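Local coordinates for protein flavodoxin (Streptococcus pneumoniae serotype 4, PDB 5LJL) that binds FMN and, as a flavodoxin, probably serves as a low-potential electron donor to a number of redox enzymes, at residues I7-S11 with P66-F72; T57-G63 with E98-V103. All coordinates share one frame; numbering follows the deposited sequence.

How the contacts relate
Both contacts lie at the C-terminal ends of parallel strands of the flavodoxin sheet, and their centres are about 12 Å apart. Contact 1 joins strand 4-9 and the loop after it to the start of helix 67-77. Contact 2 joins the loop between strand 52-56 and that helix to the start of helix 101-113. Along the chain the segments alternate: 7-11, 57-63, 66-72, 98-103. The contacts touch directly. Tyr58 OH lies 2.7 Å from Glu68 OE2, a probable hydrogen bond, and Pro66 packs on Thr57 and Tyr58. Together they tie three loops at the C-terminal end of the sheet, where flavodoxins characteristically hold FMN. Here a phosphate ion sits beside Ser11 and Tyr58.

Contact 1: I7-S11 with P66-F72; sequences IVFAS and PDEMMDF. With PO4 (phosphate ion), chain B.
Val8 CG1 (chi1 -180°) and Phe72 CG (chi1 -174°) both lie anti to their backbone N, and the two side chains approach from opposite directions. Val8 CG1 sits over one face of the Phe72 ring, 4.1 Å from the centroid and shifted toward the rim, a CH-pi contact. The Met69 chain is bent. The bend lays its thioether toward the strand, where Met69 CE lies 3.9 Å from Phe9 C. Met69 CG packs 3.7 Å from Ala10 CB. Pro66 CG is 4.1 Å from Ala10 CB. Val55 of the neighbouring strand 52-56 also touches Met69 and Phe72.

This is helix-on-sheet packing in the alpha/beta flavodoxin fold. The strand 7-9 and helix 67-72 axes approach to 11.0 Å, and their N-to-C directions are 137° apart.

No direct hydrogen bond joins the two segments. A water links them instead: it accepts from Ser11 N at 2.9 Å and probably donates to Glu68 OE2 at 2.8 Å. The same Glu68 oxygen is hydrogen-bonded to Tyr58 OH. Ser11 points its hydroxyl the other way, and Ser11 OG donates to PO4 O1 at 2.6 Å. Met12 N, Thr13 OG1, Asn15 N and Thr16 N also bind this ion. The loop after strand 4-9 is where flavodoxins bind the FMN phosphate, so the ion probably marks that subsite. The chemistry therefore divides: carbon contacts carry the Val8 to Ala10 part, and at Ser11 the contact turns polar, with the backbone N-H given to the bridging water and the hydroxyl to the anion.

Contact 2: T57-G63 with E98-V103; sequences TYTYGDG and EFCKAV
Thr59 OG1 accepts a hydrogen bond from Ala102 N at 3.0 Å, with an N-H...O angle of 155°. Thr59 places this oxygen beside its own backbone N (chi1 -59°), while Thr59 CG2 lies 3.6 Å from Glu98 O. The Ala102 methyl fits against the backbone: Ala102 CB is 3.3 Å from Tyr58 O. Thr57 CG2 lies 3.8 Å from Ala102 CB. Farther along the loop, Gly63 N is 3.5 Å from Glu98 CB. Asp62 OD2 and Glu98 OE1, like charges, are 3.6 Å apart. A long salt bridge from Lys101 NZ to Glu98 OE2, 3.9 Å, probably eases this approach.

In the flavodoxin fold these are the loops after the third and fourth strands, 52-56 and 85-92, which typically flank the flavin. Thr59 meets the first turn of helix 101-113, whose N-cap is Cys100.

A type II turn from Glu98 to Lys101 leads into that helix. Gly61 and Gly63, both with positive phi, flank Asp62 in an inverse gamma turn closed by Gly63 N to Gly61 O. Thr57 OG1 donates to Tyr58 O, on a lone pair in the carbonyl plane. Tyr58 turns away from this contact; its hydroxyl pairs with Glu68. Val103 touches Cys121 of strand 116-125.

Contact 1: I7-S11 with P66-F72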
loop_
_atom_site.group_PDB
_atom_site.type_symbol
_atom_site.label_atom_id
_atom_site.label_comp_id
_atom_site.label_asym_id
_atom_site.label_seq_id
_atom_site.Cartn_x
_atom_site.Cartn_y
_atom_site.Cartn_z
ATOM N N ILE A 7 -3.717 -4.117 4.732
ATOM C CA ILE A 7 -2.699 -3.963 3.691
ATOM C C ILE A 7 -3.066 -4.875 2.525
ATOM O O ILE A 7 -3.252 -6.119 2.727
ATOM C CB ILE A 7 -1.279 -4.319 4.257
ATOM C CG1 ILE A 7 -0.903 -3.435 5.446
ATOM C CG2 ILE A 7 -0.187 -4.306 3.171
ATOM C CD1 ILE A 7 0.398 -3.860 6.140
ATOM N N VAL A 8 -3.198 -4.307 1.333
ATOM C CA VAL A 8 -3.541 -5.094 0.132
ATOM C C VAL A 8 -2.377 -4.999 -0.808
ATOM O O VAL A 8 -1.931 -3.876 -1.122
ATOM C CB VAL A 8 -4.855 -4.602 -0.488
ATOM C CG1 VAL A 8 -5.194 -5.437 -1.732
ATOM C CG2 VAL A 8 -5.957 -4.649 0.554
ATOM N N PHE A 9 -1.895 -6.135 -1.289
ATOM C CA PHE A 9 -0.718 -6.160 -2.136
ATOM C C PHE A 9 -0.940 -6.875 -3.478
ATOM O O PHE A 9 -1.858 -7.723 -3.620
ATOM C CB PHE A 9 0.527 -6.751 -1.436
ATOM C CG PHE A 9 0.470 -8.234 -1.197
ATOM C CD1 PHE A 9 0.845 -9.119 -2.198
ATOM C CD2 PHE A 9 0.023 -8.720 0.029
ATOM C CE1 PHE A 9 0.790 -10.495 -1.952
ATOM C CE2 PHE A 9 -0.042 -10.085 0.284
ATOM C CZ PHE A 9 0.327 -10.954 -0.722
ATOM N N ALA A 10 -0.138 -6.503 -4.451
ATOM C CA ALA A 10 0.037 -7.253 -5.692
ATOM C C ALA A 10 1.556 -7.480 -5.831
ATOM O O ALA A 10 2.338 -6.537 -5.614
ATOM C CB ALA A 10 -0.502 -6.473 -6.857
ATOM N N SER A 11 1.956 -8.652 -6.286
ATOM C CA SER A 11 3.360 -9.007 -6.361
ATOM C C SER A 11 3.552 -10.086 -7.417
ATOM O O SER A 11 2.864 -11.109 -7.351
ATOM C CB SER A 11 3.865 -9.500 -5.000
ATOM O OG SER A 11 5.289 -9.685 -5.026
ATOM N N PRO A 66 -0.841 -3.454 -12.207
ATOM C CA PRO A 66 -1.003 -4.893 -12.320
ATOM C C PRO A 66 -2.390 -5.279 -12.832
ATOM O O PRO A 66 -3.407 -4.734 -12.397
ATOM C CB PRO A 66 -0.795 -5.368 -10.892
ATOM C CG PRO A 66 0.060 -4.318 -10.254
ATOM C CD PRO A 66 -0.401 -3.053 -10.852
ATOM N N ASP A 67 -2.408 -6.270 -13.754
ATOM C CA ASP A 67 -3.655 -6.756 -14.282
ATOM C C ASP A 67 -4.644 -7.043 -13.166
ATOM O O ASP A 67 -5.812 -6.665 -13.209
ATOM C CB ASP A 67 -3.426 -8.054 -15.087
ATOM C CG ASP A 67 -2.732 -7.820 -16.370
ATOM O OD1 ASP A 67 -2.306 -8.875 -16.998
ATOM O OD2 ASP A 67 -2.609 -6.629 -16.846
ATOM N N GLU A 68 -4.164 -7.744 -12.135
ATOM C CA GLU A 68 -5.001 -8.173 -11.037
ATOM C C GLU A 68 -5.459 -6.988 -10.123
ATOM O O GLU A 68 -6.358 -7.156 -9.282
ATOM C CB GLU A 68 -4.250 -9.244 -10.213
ATOM C CG GLU A 68 -2.938 -8.798 -9.557
ATOM C CD GLU A 68 -1.665 -8.969 -10.403
ATOM O OE1 GLU A 68 -1.772 -9.000 -11.629
ATOM O OE2 GLU A 68 -0.530 -9.107 -9.832
ATOM N N MET A 69 -4.811 -5.838 -10.267
ATOM C CA MET A 69 -5.168 -4.604 -9.587
ATOM C C MET A 69 -6.237 -3.789 -10.327
ATOM O O MET A 69 -6.850 -2.917 -9.713
ATOM C CB MET A 69 -3.951 -3.698 -9.253
ATOM C CG MET A 69 -3.159 -4.129 -8.029
ATOM S SD MET A 69 -4.174 -3.859 -6.531
ATOM C CE MET A 69 -2.942 -4.047 -5.259
ATOM N N MET A 70 -6.509 -4.067 -11.599
ATOM C CA MET A 70 -7.442 -3.209 -12.346
ATOM C C MET A 70 -8.845 -3.187 -11.745
ATOM O O MET A 70 -9.394 -2.129 -11.516
ATOM C CB MET A 70 -7.469 -3.586 -13.834
ATOM C CG MET A 70 -6.347 -2.893 -14.611
ATOM S SD MET A 70 -6.488 -3.154 -16.448
ATOM C CE MET A 70 -8.259 -3.089 -16.613
ATOM N N ASP A 71 -9.377 -4.333 -11.411
ATOM C CA ASP A 71 -10.679 -4.422 -10.746
ATOM C C ASP A 71 -10.728 -3.794 -9.337
ATOM O O ASP A 71 -11.659 -3.135 -8.964
ATOM C CB ASP A 71 -11.078 -5.893 -10.611
ATOM C CG ASP A 71 -12.112 -6.270 -11.565
ATOM O OD1 ASP A 71 -13.178 -6.685 -11.065
ATOM O OD2 ASP A 71 -11.929 -6.081 -12.788
ATOM N N PHE A 72 -9.661 -4.030 -8.553
ATOM C CA PHE A 72 -9.530 -3.500 -7.215
ATOM C C PHE A 72 -9.494 -1.937 -7.286
ATOM O O PHE A 72 -10.110 -1.266 -6.504
ATOM C CB PHE A 72 -8.253 -4.084 -6.579
ATOM C CG PHE A 72 -8.103 -3.713 -5.128
ATOM C CD1 PHE A 72 -8.707 -4.463 -4.145
ATOM C CD2 PHE A 72 -7.436 -2.539 -4.764
ATOM C CE1 PHE A 72 -8.622 -4.133 -2.814
ATOM C CE2 PHE A 72 -7.356 -2.170 -3.430
ATOM C CZ PHE A 72 -7.958 -2.960 -2.447
HETATM P P PO4 B . 7.371 -7.557 -7.505
HETATM O O1 PO4 B . 6.466 -7.745 -6.350
HETATM O O2 PO4 B . 8.632 -8.386 -7.361
HETATM O O3 PO4 B . 7.740 -6.127 -7.643
HETATM O O4 PO4 B . 6.703 -7.978 -8.720
HETATM O O HOH W 1 -0.313 -10.129 -7.270
#

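Contact 2: T57-G63 with E98-V103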
loop_
_atom_site.group_PDB
_atom_site.type_symbol
_atom_site.label_atom_id
_atom_site.label_comp_id
_atom_site.label_asym_id
_atom_site.label_seq_id
_atom_site.Cartn_x
_atom_site.Cartn_y
_atom_site.Cartn_z
ATOM N N THR A 57 2.020 -2.101 -4.240
ATOM C CA THR A 57 1.902 -2.558 -5.635
ATOM C C THR A 57 3.183 -2.453 -6.436
ATOM O O THR A 57 3.921 -1.502 -6.300
ATOM C CB THR A 57 0.731 -1.803 -6.333
ATOM O OG1 THR A 57 0.456 -2.410 -7.615
ATOM C CG2 THR A 57 0.995 -0.307 -6.456
ATOM N N TYR A 58 3.395 -3.409 -7.330
ATOM C CA TYR A 58 4.399 -3.299 -8.407
ATOM C C TYR A 58 3.693 -2.520 -9.578
ATOM O O TYR A 58 2.517 -2.195 -9.506
ATOM C CB TYR A 58 4.923 -4.667 -8.846
ATOM C CG TYR A 58 3.942 -5.590 -9.577
ATOM C CD1 TYR A 58 3.076 -6.363 -8.878
ATOM C CD2 TYR A 58 3.917 -5.680 -10.967
ATOM C CE1 TYR A 58 2.246 -7.295 -9.530
ATOM C CE2 TYR A 58 3.042 -6.530 -11.646
ATOM C CZ TYR A 58 2.200 -7.344 -10.941
ATOM O OH TYR A 58 1.331 -8.210 -11.580
ATOM N N THR A 59 4.463 -2.214 -10.599
ATOM C CA THR A 59 3.992 -1.510 -11.786
ATOM C C THR A 59 4.292 -2.428 -13.006
ATOM O O THR A 59 5.359 -3.014 -13.089
ATOM C CB THR A 59 4.764 -0.204 -11.936
ATOM O OG1 THR A 59 4.575 0.616 -10.776
ATOM C CG2 THR A 59 4.411 0.536 -13.160
ATOM N N TYR A 60 3.353 -2.517 -13.946
ATOM C CA TYR A 60 3.430 -3.488 -15.013
ATOM C C TYR A 60 3.673 -2.766 -16.345
ATOM O O TYR A 60 2.945 -1.847 -16.682
ATOM C CB TYR A 60 2.137 -4.300 -15.007
ATOM C CG TYR A 60 2.069 -5.518 -15.916
ATOM C CD1 TYR A 60 3.199 -6.278 -16.228
ATOM C CD2 TYR A 60 0.827 -5.936 -16.449
ATOM C CE1 TYR A 60 3.109 -7.405 -17.074
ATOM C CE2 TYR A 60 0.721 -7.076 -17.268
ATOM C CZ TYR A 60 1.859 -7.799 -17.584
ATOM O OH TYR A 60 1.731 -8.918 -18.382
ATOM N N GLY A 61 4.761 -3.137 -17.029
ATOM C CA GLY A 61 5.148 -2.522 -18.297
ATOM C C GLY A 61 5.240 -1.018 -18.215
ATOM O O GLY A 61 5.738 -0.413 -17.210
ATOM N N ASP A 62 4.651 -0.390 -19.216
ATOM C CA ASP A 62 4.746 1.031 -19.379
ATOM C C ASP A 62 3.766 1.714 -18.401
ATOM O O ASP A 62 2.759 2.319 -18.832
ATOM C CB ASP A 62 4.447 1.427 -20.852
ATOM C CG ASP A 62 4.918 2.848 -21.192
ATOM O OD1 ASP A 62 4.990 3.206 -22.407
ATOM O OD2 ASP A 62 5.272 3.600 -20.240
ATOM N N GLY A 63 4.074 1.617 -17.096
ATOM C CA GLY A 63 3.360 2.364 -16.079
ATOM C C GLY A 63 1.920 1.983 -15.831
ATOM O O GLY A 63 1.157 2.829 -15.386
ATOM N N GLU A 98 9.020 4.053 -16.081
ATOM C CA GLU A 98 7.811 4.377 -15.333
ATOM C C GLU A 98 7.904 3.779 -13.896
ATOM O O GLU A 98 6.987 3.101 -13.419
ATOM C CB GLU A 98 6.555 3.836 -16.046
ATOM C CG GLU A 98 6.238 4.450 -17.444
ATOM C CD GLU A 98 5.998 5.961 -17.433
ATOM O OE1 GLU A 98 6.164 6.602 -18.498
ATOM O OE2 GLU A 98 5.650 6.535 -16.379
ATOM N N PHE A 99 9.056 4.010 -13.261
ATOM C CA PHE A 99 9.413 3.506 -11.937
ATOM C C PHE A 99 8.328 3.769 -10.926
ATOM O O PHE A 99 8.030 4.906 -10.576
ATOM C CB PHE A 99 10.710 4.179 -11.437
ATOM C CG PHE A 99 11.196 3.702 -10.116
ATOM C CD1 PHE A 99 11.933 2.556 -10.035
ATOM C CD2 PHE A 99 10.929 4.414 -8.947
ATOM C CE1 PHE A 99 12.427 2.137 -8.807
ATOM C CE2 PHE A 99 11.405 4.019 -7.738
ATOM C CZ PHE A 99 12.125 2.855 -7.657
ATOM N N CYS A 100 7.763 2.679 -10.448
ATOM C CA CYS A 100 6.717 2.780 -9.437
ATOM C C CYS A 100 5.562 3.699 -9.817
ATOM O O CYS A 100 4.868 4.218 -8.909
ATOM C CB CYS A 100 7.325 3.092 -8.054
ATOM S SG CYS A 100 8.318 1.797 -7.328
ATOM N N LYS A 101 5.229 3.853 -11.098
ATOM C CA LYS A 101 4.122 4.730 -11.456
ATOM C C LYS A 101 2.805 4.191 -10.852
ATOM O O LYS A 101 1.957 5.003 -10.540
ATOM C CB LYS A 101 4.012 4.948 -12.943
ATOM C CG LYS A 101 2.771 5.720 -13.343
ATOM C CD LYS A 101 2.967 6.311 -14.685
ATOM C CE LYS A 101 1.683 6.978 -15.139
ATOM N NZ LYS A 101 2.007 7.980 -16.190
ATOM N N ALA A 102 2.638 2.878 -10.675
ATOM C CA ALA A 102 1.404 2.383 -10.048
ATOM C C ALA A 102 1.238 2.924 -8.584
ATOM O O ALA A 102 0.090 3.078 -8.116
ATOM C CB ALA A 102 1.269 0.838 -10.092
ATOM N N VAL A 103 2.351 3.173 -7.885
ATOM C CA VAL A 103 2.325 3.757 -6.511
ATOM C C VAL A 103 1.693 5.166 -6.591
ATOM O O VAL A 103 0.735 5.491 -5.831
ATOM C CB VAL A 103 3.745 3.766 -5.826
ATOM C CG1 VAL A 103 3.721 4.588 -4.536
ATOM C CG2 VAL A 103 4.324 2.363 -5.656
#